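Local coordinates for transcriptional regulator (Streptococcus pneumoniae, PDB 2GNP), which probably regulates transcription in response to a small effector, its sugar-binding-type domain most likely sensing a sugar or sugar phosphate, at residues Asn8-Lys11 / Leu12-Val16; Pro36-Leu39 / Ser40-Ser44; Ile43-Val46 / Ala47-Val50; Glu204-Gln207 / Glu208-Ile211. One frame throughout, in Å; residues are numbered along the deposited sequence.

Overall arrangement
Interactions 1 to 4 come in that order along the chain, the second and third overlapping, all inside one putative sugar-binding domain with a parallel-rich, Rossmann-like sheet. Interaction 1 lies on helix 5-20, which leads into strand 24-28; interactions 2 and 3 lie on helix 36-54, which follows that strand, and share I43 and S44, their centres about 10 Å apart. The centres of interactions 1 and 3 are about 19 Å apart. The two helices sandwich strand 24-28, helix 5-20 against L25 and I27 and helix 36-54 against E26 and I28. Interaction 4, at the end of helix 204-207, lies across the chain's centre, its centre about 33 to 38 Å from the others, and shapes a distant turn.

Interaction 1. Residues Asn8-Lys11 / Leu12-Val16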
ATOM      1  N   ASN A   8      21.743  17.409  -4.138  1.00 27.17           N
ATOM      2  CA  ASN A   8      22.117  16.026  -3.882  1.00 27.52           C
ATOM      3  C   ASN A   8      20.902  15.120  -3.619  1.00 26.33           C
ATOM      4  O   ASN A   8      20.910  13.965  -4.050  1.00 26.60           O
ATOM      5  CB  ASN A   8      23.075  15.948  -2.694  1.00 27.56           C
ATOM      6  CG  ASN A   8      24.517  16.255  -3.082  1.00 29.19           C
ATOM      7  OD1 ASN A   8      24.874  16.248  -4.265  1.00 31.95           O
ATOM      8  ND2 ASN A   8      25.362  16.492  -2.075  1.00 29.41           N
HETATM    9  N   MSE A   9      19.903  15.612  -2.880  1.00 26.04           N
HETATM   10  CA  MSE A   9      18.648  14.866  -2.688  1.00 24.50           C
HETATM   11  C   MSE A   9      18.001  14.556  -4.040  1.00 25.67           C
HETATM   12  O   MSE A   9      17.599  13.420  -4.276  1.00 22.53           O
HETATM   13  CB  MSE A   9      17.634  15.612  -1.810  1.00 24.87           C
HETATM   14  CG  MSE A   9      16.537  14.697  -1.283  1.00 28.12           C
HETATM   15 SE   MSE A   9      17.150  13.082  -0.333  0.50 34.68          SE
HETATM   16  CE  MSE A   9      18.447  13.939   0.621  1.00  9.66           C
ATOM     17  N   PHE A  10      17.941  15.558  -4.922  1.00 24.78           N
ATOM     18  CA  PHE A  10      17.331  15.407  -6.252  1.00 26.16           C
ATOM     19  C   PHE A  10      18.114  14.348  -7.057  1.00 25.43           C
ATOM     20  O   PHE A  10      17.509  13.432  -7.670  1.00 25.23           O
ATOM     21  CB  PHE A  10      17.302  16.786  -6.945  1.00 26.90           C
ATOM     22  CG  PHE A  10      16.658  16.797  -8.306  1.00 29.40           C
ATOM     23  CD1 PHE A  10      17.400  17.183  -9.426  1.00 31.31           C
ATOM     24  CD2 PHE A  10      15.302  16.484  -8.464  1.00 32.08           C
ATOM     25  CE1 PHE A  10      16.803  17.238 -10.717  1.00 34.36           C
ATOM     26  CE2 PHE A  10      14.689  16.531  -9.742  1.00 32.76           C
ATOM     27  CZ  PHE A  10      15.446  16.899 -10.863  1.00 32.08           C
ATOM     28  N   LYS A  11      19.448  14.440  -7.027  1.00 24.79           N
ATOM     29  CA  LYS A  11      20.334  13.454  -7.657  1.00 24.90           C
ATOM     30  C   LYS A  11      20.010  12.034  -7.151  1.00 23.04           C
ATOM     31  O   LYS A  11      19.857  11.107  -7.974  1.00 22.48           O
ATOM     32  CB  LYS A  11      21.819  13.813  -7.440  1.00 26.03           C
ATOM     33  CG  LYS A  11      22.865  12.678  -7.769  1.00 27.27           C
ATOM     34  CD  LYS A  11      24.294  13.175  -8.240  1.00 29.02           C
ATOM     35  CE  LYS A  11      25.100  13.945  -7.183  1.00 32.54           C
ATOM     36  NZ  LYS A  11      26.540  14.072  -7.647  1.00 31.40           N
ATOM     37  N   LEU A  12      19.871  11.882  -5.828  1.00 20.46           N
ATOM     38  CA  LEU A  12      19.604  10.570  -5.242  1.00 18.69           C
ATOM     39  C   LEU A  12      18.239  10.074  -5.721  1.00 17.92           C
ATOM     40  O   LEU A  12      18.123   8.910  -6.101  1.00 16.88           O
ATOM     41  CB  LEU A  12      19.635  10.590  -3.707  1.00 20.23           C
ATOM     42  CG  LEU A  12      19.304   9.310  -2.927  1.00 19.31           C
ATOM     43  CD1 LEU A  12      20.281   8.128  -3.275  1.00 18.81           C
ATOM     44  CD2 LEU A  12      19.277   9.642  -1.379  1.00 17.64           C
ATOM     45  N   GLU A  13      17.230  10.948  -5.684  1.00 17.28           N
ATOM     46  CA  GLU A  13      15.885  10.608  -6.194  1.00 18.30           C
ATOM     47  C   GLU A  13      15.976  10.080  -7.636  1.00 18.09           C
ATOM     48  O   GLU A  13      15.405   9.013  -7.975  1.00 18.07           O
ATOM     49  CB  GLU A  13      14.925  11.804  -6.096  1.00 18.23           C
ATOM     50  CG  GLU A  13      14.610  12.193  -4.617  1.00 16.84           C
ATOM     51  CD  GLU A  13      13.547  13.310  -4.508  1.00 20.02           C
ATOM     52  OE1 GLU A  13      13.339  14.013  -5.513  1.00 23.84           O
ATOM     53  OE2 GLU A  13      12.929  13.473  -3.417  1.00 21.88           O
ATOM     54  N   ASN A  14      16.701  10.797  -8.499  1.00 18.11           N
ATOM     55  CA  ASN A  14      16.768  10.436  -9.932  1.00 19.59           C
ATOM     56  C   ASN A  14      17.520   9.136 -10.127  1.00 18.86           C
ATOM     57  O   ASN A  14      17.149   8.314 -10.978  1.00 19.75           O
ATOM     58  CB  ASN A  14      17.433  11.555 -10.757  1.00 21.71           C
ATOM     59  CG  ASN A  14      16.538  12.783 -10.880  1.00 25.25           C
ATOM     60  OD1 ASN A  14      15.308  12.673 -10.804  1.00 30.70           O
ATOM     61  ND2 ASN A  14      17.143  13.968 -11.031  1.00 26.49           N
ATOM     62  N   TYR A  15      18.567   8.961  -9.339  1.00 18.61           N
ATOM     63  CA  TYR A  15      19.334   7.730  -9.297  1.00 18.54           C
ATOM     64  C   TYR A  15      18.458   6.503  -8.995  1.00 18.70           C
ATOM     65  O   TYR A  15      18.506   5.477  -9.725  1.00 18.83           O
ATOM     66  CB  TYR A  15      20.479   7.844  -8.288  1.00 20.82           C
ATOM     67  CG  TYR A  15      21.260   6.591  -8.093  1.00 22.38           C
ATOM     68  CD1 TYR A  15      20.971   5.718  -7.013  1.00 23.84           C
ATOM     69  CD2 TYR A  15      22.335   6.275  -8.943  1.00 23.53           C
ATOM     70  CE1 TYR A  15      21.703   4.564  -6.798  1.00 25.20           C
ATOM     71  CE2 TYR A  15      23.087   5.134  -8.722  1.00 26.40           C
ATOM     72  CZ  TYR A  15      22.763   4.274  -7.660  1.00 27.01           C
ATOM     73  OH  TYR A  15      23.488   3.131  -7.426  1.00 26.78           O
ATOM     74  N   VAL A  16      17.614   6.626  -7.969  1.00 17.49           N
ATOM     75  CA  VAL A  16      16.794   5.505  -7.526  1.00 16.26           C
ATOM     76  C   VAL A  16      15.664   5.319  -8.558  1.00 16.43           C
ATOM     77  O   VAL A  16      15.303   4.187  -8.904  1.00 15.28           O
ATOM     78  CB  VAL A  16      16.201   5.791  -6.095  1.00 15.90           C
ATOM     79  CG1 VAL A  16      15.065   4.750  -5.736  1.00 16.46           C
ATOM     80  CG2 VAL A  16      17.285   5.842  -5.030  1.00 15.77           C
TER
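Helix 5-20, the first of this Rossmann-like domain, carries this contact, in which residues of 8-11 meet those of 12-16 one turn further on. The amides of L12, E13, N14 and Y15 bond to the carbonyls of N8, M9, F10 and K11 in regular alpha-helical fashion; E13 N to M9 O, at 2.9 Å, is typical.

The side chains divide between two sides of the helix. On the inner one, M9, modelled as selenomethionine, and L12 run side by side in the same direction, SE lying 4.2 Å from L12 CD2. The long, unbranched, apolar methionine-type chain of M9 and the branched end of L12 suit a seam between secondary elements: each touches I27 of strand 24-28 and K253 of helix 253-264. E13 puts its CG 3.2 Å from M9 O, then runs on extended until its OE2 accepts the backbone N-H of I27, a polar tie between helix and strand.

At the surface, F10 meets N14. The phenyl ring swings away from its own backbone N (chi1 -178°), while N14 CG sits beside the N of its residue (chi1 -71°), and this brings the amide across the ring. The amide and ring planes are 75° apart. N14 ND2 approaches over one face of F10, shifted toward the rim, and comes to 3.3 Å from F10 CE1 and 3.4 Å from F10 CZ.

Interaction 2. Residues Pro36-Leu39 / Ser40-Ser44; sequences PTIL and SERIS
R42 reaches back along the first turns of helix 36-54 to I38 and L39, over a bonded backbone. S40 N, E41 N, R42 N and I43 N donate to the carbonyl oxygens of P36, T37, I38 and L39, and I38 N is met by T35 OG1, the hydroxyl just before the helix. P36 suits the first turn because its ring nitrogen has no hydrogen to offer, and a first-turn nitrogen has no helical carbonyl before it to bond.

Two carbonyls take a second donor. I38 O accepts R42 N at 3.0 Å and also a water, 2.9 Å away, which donates its other hydrogen to E41 OE1 at 2.7 Å; the bend of E41 at chi2 (-83°) turns its carboxylate back toward that water. S44 grips S40 O twice, from opposite faces of its plane: S44 N lies 2.9 Å from S40 O, and S44 OG, above the plane, donates to S40 O at 2.7 Å. A small hydroxyl thus finds a partner within its own helix while sitting buried against N71 and L75 of helix 67-75.

The guanidinium of R42 is held mainly from outside, by a salt bridge from NH2 to D34. Its NH1 lies 3.8 Å from I38 CG2, and its NH2 is 3.7 Å from L39 CD1. That methyl also meets I43 CD1 at 3.9 Å, extending the apolar patch toward Y229. The second turn, through R42, is thus tied by charge to the loop before the helix, with the methyls of I38 and L39 set obliquely on one side of the guanidinium.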
ATOM      1  N   PRO A  36      10.232   9.806  16.488  1.00 26.56           N
ATOM      2  CA  PRO A  36       9.313   9.092  15.566  1.00 26.64           C
ATOM      3  C   PRO A  36       8.077   9.913  15.148  1.00 27.22           C
ATOM      4  O   PRO A  36       7.622   9.832  13.988  1.00 27.76           O
ATOM      5  CB  PRO A  36       8.937   7.850  16.376  1.00 26.99           C
ATOM      6  CG  PRO A  36      10.168   7.601  17.214  1.00 27.69           C
ATOM      7  CD  PRO A  36      10.537   8.988  17.675  1.00 26.57           C
ATOM      8  N   THR A  37       7.540  10.717  16.068  1.00 25.56           N
ATOM      9  CA  THR A  37       6.376  11.532  15.803  1.00 25.29           C
ATOM     10  C   THR A  37       6.671  12.616  14.757  1.00 24.35           C
ATOM     11  O   THR A  37       5.890  12.829  13.776  1.00 24.45           O
ATOM     12  CB  THR A  37       5.873  12.143  17.163  1.00 25.66           C
ATOM     13  OG1 THR A  37       5.425  11.064  18.001  1.00 26.59           O
ATOM     14  CG2 THR A  37       4.778  13.199  16.964  1.00 26.72           C
ATOM     15  N   ILE A  38       7.787  13.327  14.954  1.00 22.88           N
ATOM     16  CA  ILE A  38       8.172  14.390  14.031  1.00 21.51           C
ATOM     17  C   ILE A  38       8.436  13.800  12.598  1.00 20.49           C
ATOM     18  O   ILE A  38       8.057  14.419  11.563  1.00 20.21           O
ATOM     19  CB  ILE A  38       9.437  15.138  14.552  1.00 22.13           C
ATOM     20  CG1 ILE A  38       9.085  15.814  15.889  1.00 22.21           C
ATOM     21  CG2 ILE A  38       9.914  16.199  13.509  1.00 21.32           C
ATOM     22  CD1 ILE A  38      10.284  16.231  16.808  1.00 22.77           C
ATOM     23  N   LEU A  39       9.113  12.650  12.559  1.00 20.50           N
ATOM     24  CA  LEU A  39       9.445  12.046  11.271  1.00 19.40           C
ATOM     25  C   LEU A  39       8.144  11.633  10.596  1.00 20.43           C
ATOM     26  O   LEU A  39       7.940  11.977   9.439  1.00 21.00           O
ATOM     27  CB  LEU A  39      10.374  10.841  11.423  1.00 19.63           C
ATOM     28  CG  LEU A  39      10.667  10.101  10.106  1.00 17.17           C
ATOM     29  CD1 LEU A  39      11.374  10.972   9.079  1.00 17.36           C
ATOM     30  CD2 LEU A  39      11.554   8.847  10.393  1.00 17.77           C
ATOM     31  N   SER A  40       7.242  10.959  11.328  1.00 21.63           N
ATOM     32  CA  SER A  40       5.942  10.566  10.729  1.00 21.66           C
ATOM     33  C   SER A  40       5.139  11.782  10.261  1.00 21.54           C
ATOM     34  O   SER A  40       4.514  11.745   9.201  1.00 20.56           O
ATOM     35  CB  SER A  40       5.152   9.702  11.722  1.00 21.63           C
ATOM     36  OG  SER A  40       3.853   9.423  11.203  1.00 25.53           O
ATOM     37  N   GLU A  41       5.161  12.888  11.015  1.00 20.64           N
ATOM     38  CA  GLU A  41       4.508  14.106  10.527  1.00 21.33           C
ATOM     39  C   GLU A  41       5.087  14.591   9.191  1.00 20.99           C
ATOM     40  O   GLU A  41       4.352  15.019   8.296  1.00 19.74           O
ATOM     41  CB  GLU A  41       4.594  15.248  11.564  1.00 22.93           C
ATOM     42  CG  GLU A  41       3.617  16.422  11.335  1.00 27.55           C
ATOM     43  CD  GLU A  41       4.100  17.462  10.325  1.00 32.42           C
ATOM     44  OE1 GLU A  41       5.315  17.523  10.018  1.00 35.27           O
ATOM     45  OE2 GLU A  41       3.256  18.246   9.834  1.00 36.14           O
ATOM     46  N   ARG A  42       6.410  14.559   9.077  1.00 19.46           N
ATOM     47  CA  ARG A  42       7.078  15.139   7.916  1.00 19.56           C
ATOM     48  C   ARG A  42       6.745  14.329   6.672  1.00 17.83           C
ATOM     49  O   ARG A  42       6.447  14.904   5.639  1.00 19.18           O
ATOM     50  CB  ARG A  42       8.575  15.151   8.132  1.00 19.40           C
ATOM     51  CG  ARG A  42       9.325  16.131   7.187  1.00 23.92           C
ATOM     52  CD  ARG A  42      10.611  16.738   7.876  1.00 28.75           C
ATOM     53  NE  ARG A  42      11.484  15.664   8.224  1.00 33.99           N
ATOM     54  CZ  ARG A  42      12.082  15.465   9.379  1.00 28.78           C
ATOM     55  NH1 ARG A  42      12.029  16.346  10.414  1.00 27.95           N
ATOM     56  NH2 ARG A  42      12.773  14.371   9.467  1.00 25.93           N
ATOM     57  N   ILE A  43       6.768  13.006   6.832  1.00 18.03           N
ATOM     58  CA  ILE A  43       6.489  12.090   5.730  1.00 18.38           C
ATOM     59  C   ILE A  43       5.008  12.234   5.376  1.00 17.77           C
ATOM     60  O   ILE A  43       4.661  12.354   4.205  1.00 18.32           O
ATOM     61  CB  ILE A  43       6.846  10.635   6.107  1.00 18.38           C
ATOM     62  CG1 ILE A  43       8.368  10.467   6.241  1.00 20.09           C
ATOM     63  CG2 ILE A  43       6.270   9.641   5.081  1.00 20.66           C
ATOM     64  CD1 ILE A  43       8.783   9.164   6.872  1.00 23.21           C
ATOM     65  N   SER A  44       4.165  12.248   6.390  1.00 16.86           N
ATOM     66  CA  SER A  44       2.714  12.342   6.169  1.00 17.19           C
ATOM     67  C   SER A  44       2.301  13.613   5.472  1.00 18.25           C
ATOM     68  O   SER A  44       1.362  13.599   4.655  1.00 17.99           O
ATOM     69  CB  SER A  44       1.931  12.198   7.480  1.00 16.26           C
ATOM     70  OG  SER A  44       2.139  10.951   8.067  1.00 18.90           O
TER
HETATM   71  O   HOH W   1       7.489  17.254  11.513  1.00 25.60           O

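Interaction 3. Residues Ile43-Val46 / Ala47-Val50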
ATOM      1  N   ILE A  43       6.768  13.006   6.832  1.00 18.03           N
ATOM      2  CA  ILE A  43       6.489  12.090   5.730  1.00 18.38           C
ATOM      3  C   ILE A  43       5.008  12.234   5.376  1.00 17.77           C
ATOM      4  O   ILE A  43       4.661  12.354   4.205  1.00 18.32           O
ATOM      5  CB  ILE A  43       6.846  10.635   6.107  1.00 18.38           C
ATOM      6  CG1 ILE A  43       8.368  10.467   6.241  1.00 20.09           C
ATOM      7  CG2 ILE A  43       6.270   9.641   5.081  1.00 20.66           C
ATOM      8  CD1 ILE A  43       8.783   9.164   6.872  1.00 23.21           C
ATOM      9  N   SER A  44       4.165  12.248   6.390  1.00 16.86           N
ATOM     10  CA  SER A  44       2.714  12.342   6.169  1.00 17.19           C
ATOM     11  C   SER A  44       2.301  13.613   5.472  1.00 18.25           C
ATOM     12  O   SER A  44       1.362  13.599   4.655  1.00 17.99           O
ATOM     13  CB  SER A  44       1.931  12.198   7.480  1.00 16.26           C
ATOM     14  OG  SER A  44       2.139  10.951   8.067  1.00 18.90           O
ATOM     15  N   GLN A  45       2.945  14.750   5.793  1.00 19.10           N
ATOM     16  CA  GLN A  45       2.569  16.015   5.148  1.00 20.65           C
ATOM     17  C   GLN A  45       2.952  16.027   3.670  1.00 19.62           C
ATOM     18  O   GLN A  45       2.233  16.537   2.825  1.00 20.32           O
ATOM     19  CB  GLN A  45       3.220  17.199   5.908  1.00 21.93           C
ATOM     20  CG  GLN A  45       2.776  18.522   5.401  1.00 26.89           C
ATOM     21  CD  GLN A  45       1.259  18.727   5.558  1.00 31.00           C
ATOM     22  OE1 GLN A  45       0.559  18.925   4.570  1.00 37.67           O
ATOM     23  NE2 GLN A  45       0.759  18.640   6.783  1.00 31.25           N
ATOM     24  N   VAL A  46       4.129  15.464   3.367  1.00 18.39           N
ATOM     25  CA  VAL A  46       4.596  15.414   1.993  1.00 18.28           C
ATOM     26  C   VAL A  46       3.590  14.559   1.226  1.00 17.08           C
ATOM     27  O   VAL A  46       3.064  14.984   0.178  1.00 17.56           O
ATOM     28  CB  VAL A  46       5.992  14.860   1.919  1.00 18.05           C
ATOM     29  CG1 VAL A  46       6.352  14.469   0.452  1.00 18.92           C
ATOM     30  CG2 VAL A  46       7.011  15.910   2.509  1.00 17.57           C
ATOM     31  N   ALA A  47       3.219  13.443   1.845  1.00 16.88           N
ATOM     32  CA  ALA A  47       2.343  12.431   1.187  1.00 17.15           C
ATOM     33  C   ALA A  47       0.974  13.039   0.951  1.00 16.78           C
ATOM     34  O   ALA A  47       0.390  12.871  -0.113  1.00 15.19           O
ATOM     35  CB  ALA A  47       2.240  11.162   2.016  1.00 16.24           C
ATOM     36  N   ALA A  48       0.488  13.779   1.961  1.00 17.01           N
ATOM     37  CA  ALA A  48      -0.806  14.435   1.849  1.00 17.03           C
ATOM     38  C   ALA A  48      -0.827  15.436   0.711  1.00 17.13           C
ATOM     39  O   ALA A  48      -1.758  15.430  -0.103  1.00 16.62           O
ATOM     40  CB  ALA A  48      -1.203  15.146   3.193  1.00 16.15           C
ATOM     41  N   GLY A  49       0.214  16.271   0.620  1.00 16.94           N
ATOM     42  CA  GLY A  49       0.304  17.220  -0.467  1.00 17.83           C
ATOM     43  C   GLY A  49       0.339  16.552  -1.838  1.00 16.31           C
ATOM     44  O   GLY A  49      -0.370  16.958  -2.776  1.00 16.81           O
ATOM     45  N   VAL A  50       1.193  15.529  -1.935  1.00 16.73           N
ATOM     46  CA  VAL A  50       1.318  14.772  -3.173  1.00 16.92           C
ATOM     47  C   VAL A  50      -0.051  14.208  -3.584  1.00 15.83           C
ATOM     48  O   VAL A  50      -0.510  14.398  -4.721  1.00 15.08           O
ATOM     49  CB  VAL A  50       2.341  13.649  -3.064  1.00 16.89           C
ATOM     50  CG1 VAL A  50       2.100  12.698  -4.197  1.00 18.21           C
ATOM     51  CG2 VAL A  50       3.796  14.212  -3.093  1.00 17.59           C
TER
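V46 and V50 stand one helical turn apart, their nearest methyls, V46 CG1 and V50 CG2, 4.4 Å from each other. This is a loose touch; V50 CG2 comes closer to the backbone, 3.4 Å from V46 O. With V50 CG1 turned away from the residue's own N (chi1 163°), CG2 sits beside that nitrogen and is the branch directed back at V46 O. The alanines press on the preceding turn with nothing more than a methyl: A47 CB is 3.5 Å from I43 O, and A48 CB is 3.3 Å from S44 O.

Beneath these side chains the amides of A47, A48, G49 and V50 donate to the carbonyls of I43, S44, Q45 and V46. The bond from A48 N to S44 O is 2.8 Å long, and V50 N meets V46 O at 2.9 Å.

The turns belong to helix 36-54, which packs against the parallel strands of the Rossmann-like sheet. V46 rests on E26 and I28 of strand 24-28, and I43 also touches I28. V50 spans two strands, meeting E26 as well as H248 and I250 of strand 248-252; branched, compact valine fits such a helix-sheet seam. A47 is wedged between I250 of that strand and L72 of helix 67-75, where a single methyl lets the elements come close. A48 touches I76 beyond helix 67-75, while Q45, on the exposed side, brushes L75.

Interaction 4. Residues Glu204-Gln207 / Glu208-Ile211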
ATOM      1  N   GLU A 204       0.406 -19.833  -3.816  1.00 20.73           N
ATOM      2  CA  GLU A 204      -0.834 -19.797  -4.612  1.00 21.81           C
ATOM      3  C   GLU A 204      -2.125 -20.131  -3.836  1.00 21.14           C
ATOM      4  O   GLU A 204      -3.197 -19.528  -4.093  1.00 20.58           O
ATOM      5  CB  GLU A 204      -0.669 -20.756  -5.794  1.00 22.33           C
ATOM      6  CG  GLU A 204      -1.755 -20.741  -6.806  1.00 25.60           C
ATOM      7  CD  GLU A 204      -1.460 -21.774  -7.877  1.00 32.26           C
ATOM      8  OE1 GLU A 204      -2.025 -22.878  -7.790  1.00 34.93           O
ATOM      9  OE2 GLU A 204      -0.604 -21.486  -8.739  1.00 37.01           O
ATOM     10  N   ASN A 205      -2.066 -21.091  -2.916  1.00 21.11           N
ATOM     11  CA  ASN A 205      -3.214 -21.416  -2.080  1.00 21.91           C
ATOM     12  C   ASN A 205      -3.825 -20.213  -1.326  1.00 20.49           C
ATOM     13  O   ASN A 205      -5.056 -20.041  -1.263  1.00 22.03           O
ATOM     14  CB  ASN A 205      -2.882 -22.547  -1.097  1.00 22.74           C
ATOM     15  CG  ASN A 205      -4.099 -23.006  -0.287  1.00 25.56           C
ATOM     16  OD1 ASN A 205      -4.482 -22.405   0.718  1.00 27.48           O
ATOM     17  ND2 ASN A 205      -4.702 -24.117  -0.716  1.00 32.56           N
ATOM     18  N   LEU A 206      -2.975 -19.402  -0.726  1.00 18.09           N
ATOM     19  CA  LEU A 206      -3.508 -18.211  -0.019  1.00 17.32           C
ATOM     20  C   LEU A 206      -3.910 -17.142  -1.053  1.00 15.82           C
ATOM     21  O   LEU A 206      -4.946 -16.476  -0.887  1.00 16.58           O
ATOM     22  CB  LEU A 206      -2.467 -17.699   0.968  1.00 17.79           C
ATOM     23  CG  LEU A 206      -2.829 -16.436   1.773  1.00 16.04           C
ATOM     24  CD1 LEU A 206      -4.083 -16.698   2.598  1.00 15.96           C
ATOM     25  CD2 LEU A 206      -1.612 -16.001   2.633  1.00 17.64           C
ATOM     26  N   GLN A 207      -3.108 -16.988  -2.112  1.00 16.09           N
ATOM     27  CA  GLN A 207      -3.383 -16.016  -3.202  1.00 16.10           C
ATOM     28  C   GLN A 207      -4.832 -16.170  -3.664  1.00 17.42           C
ATOM     29  O   GLN A 207      -5.564 -15.184  -3.812  1.00 17.19           O
ATOM     30  CB  GLN A 207      -2.423 -16.282  -4.377  1.00 17.51           C
ATOM     31  CG  GLN A 207      -2.786 -15.556  -5.619  1.00 20.91           C
ATOM     32  CD  GLN A 207      -1.905 -15.948  -6.766  1.00 28.31           C
ATOM     33  OE1 GLN A 207      -1.931 -17.094  -7.217  1.00 31.32           O
ATOM     34  NE2 GLN A 207      -1.123 -14.993  -7.261  1.00 32.21           N
ATOM     35  N   GLU A 208      -5.239 -17.420  -3.877  1.00 17.16           N
ATOM     36  CA  GLU A 208      -6.584 -17.748  -4.426  1.00 18.57           C
ATOM     37  C   GLU A 208      -7.736 -17.653  -3.374  1.00 18.11           C
ATOM     38  O   GLU A 208      -8.930 -17.792  -3.693  1.00 20.30           O
ATOM     39  CB  GLU A 208      -6.511 -19.153  -5.148  1.00 18.40           C
ATOM     40  CG  GLU A 208      -5.498 -19.153  -6.286  1.00 20.25           C
ATOM     41  CD  GLU A 208      -5.562 -20.367  -7.227  1.00 23.86           C
ATOM     42  OE1 GLU A 208      -5.891 -21.460  -6.734  1.00 26.37           O
ATOM     43  OE2 GLU A 208      -5.266 -20.186  -8.442  1.00 29.28           O
ATOM     44  N   ARG A 209      -7.401 -17.407  -2.121  1.00 15.58           N
ATOM     45  CA  ARG A 209      -8.365 -17.327  -1.053  1.00 16.23           C
ATOM     46  C   ARG A 209      -8.575 -15.852  -0.621  1.00 13.86           C
ATOM     47  O   ARG A 209      -9.345 -15.605   0.307  1.00 15.12           O
ATOM     48  CB  ARG A 209      -7.903 -18.086   0.213  1.00 17.01           C
ATOM     49  CG  ARG A 209      -8.084 -19.603   0.197  1.00 21.86           C
ATOM     50  CD  ARG A 209      -7.111 -20.302   1.185  1.00 18.22           C
ATOM     51  NE  ARG A 209      -7.086 -19.785   2.560  1.00 22.73           N
ATOM     52  CZ  ARG A 209      -6.032 -19.871   3.351  1.00 25.22           C
ATOM     53  NH1 ARG A 209      -4.907 -20.394   2.885  1.00 23.64           N
ATOM     54  NH2 ARG A 209      -6.074 -19.397   4.588  1.00 29.10           N
ATOM     55  N   THR A 210      -7.840 -14.943  -1.279  1.00 14.59           N
ATOM     56  CA  THR A 210      -7.748 -13.545  -0.780  1.00 13.61           C
ATOM     57  C   THR A 210      -8.697 -12.621  -1.589  1.00 13.51           C
ATOM     58  O   THR A 210      -8.742 -12.665  -2.823  1.00 12.90           O
ATOM     59  CB  THR A 210      -6.298 -13.076  -0.844  1.00 14.57           C
ATOM     60  OG1 THR A 210      -5.511 -13.951  -0.023  1.00 15.33           O
ATOM     61  CG2 THR A 210      -6.148 -11.607  -0.338  1.00 14.14           C
ATOM     62  N   ILE A 211      -9.444 -11.794  -0.825  1.00 12.69           N
ATOM     63  CA  ILE A 211     -10.436 -10.939  -1.416  1.00 11.86           C
ATOM     64  C   ILE A 211      -9.775  -9.556  -1.554  1.00 12.15           C
ATOM     65  O   ILE A 211      -9.960  -8.662  -0.730  1.00 12.81           O
ATOM     66  CB  ILE A 211     -11.749 -10.848  -0.587  1.00 13.26           C
ATOM     67  CG1 ILE A 211     -12.365 -12.241  -0.386  1.00 13.77           C
ATOM     68  CG2 ILE A 211     -12.759  -9.950  -1.345  1.00 11.48           C
ATOM     69  CD1 ILE A 211     -12.650 -12.985  -1.662  1.00 15.44           C
TER
HETATM   70  O   HOH W   2      -7.785 -13.761  -5.112  1.00 17.55           O
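A type I beta turn from Q207 to T210 ends the short helix 204-207 and leads the chain into the loop of residues 208-211. Among the backbone bonds, E208 N donates to E204 O at 2.9 Å, the last full helical step. R209 N then turns to L206 O, and T210 N to Q207 O is a weak turn bond of 3.4 Å. Water joins Q207 O to T210 O.

L206 O has a second donor: the hydroxyl of T210, 2.7 Å from OG1 to L206 O, arrives from the opposite face of the carbonyl plane to R209 N. Threonine suits this buried spot because its hydroxyl supplies L206 O where the helix ends and T210 N turns to Q207 O.

Between the acidic side chains, which run side by side, E204 CG lies 3.8 Å from E208 CD, and their OE1 atoms, 4.3 Å apart, would probably repel each other mildly.

The buried guanidinium of R209 is well supplied: Q126 O is bonded to NE and D177 salt-bridged to NH1. L206 CD1 lies over one face, 3.8 Å from R209 CZ. Near the edge, 19° out of the guanidinium plane, N205 OD1 accepts R209 NH1 at 3.0 Å.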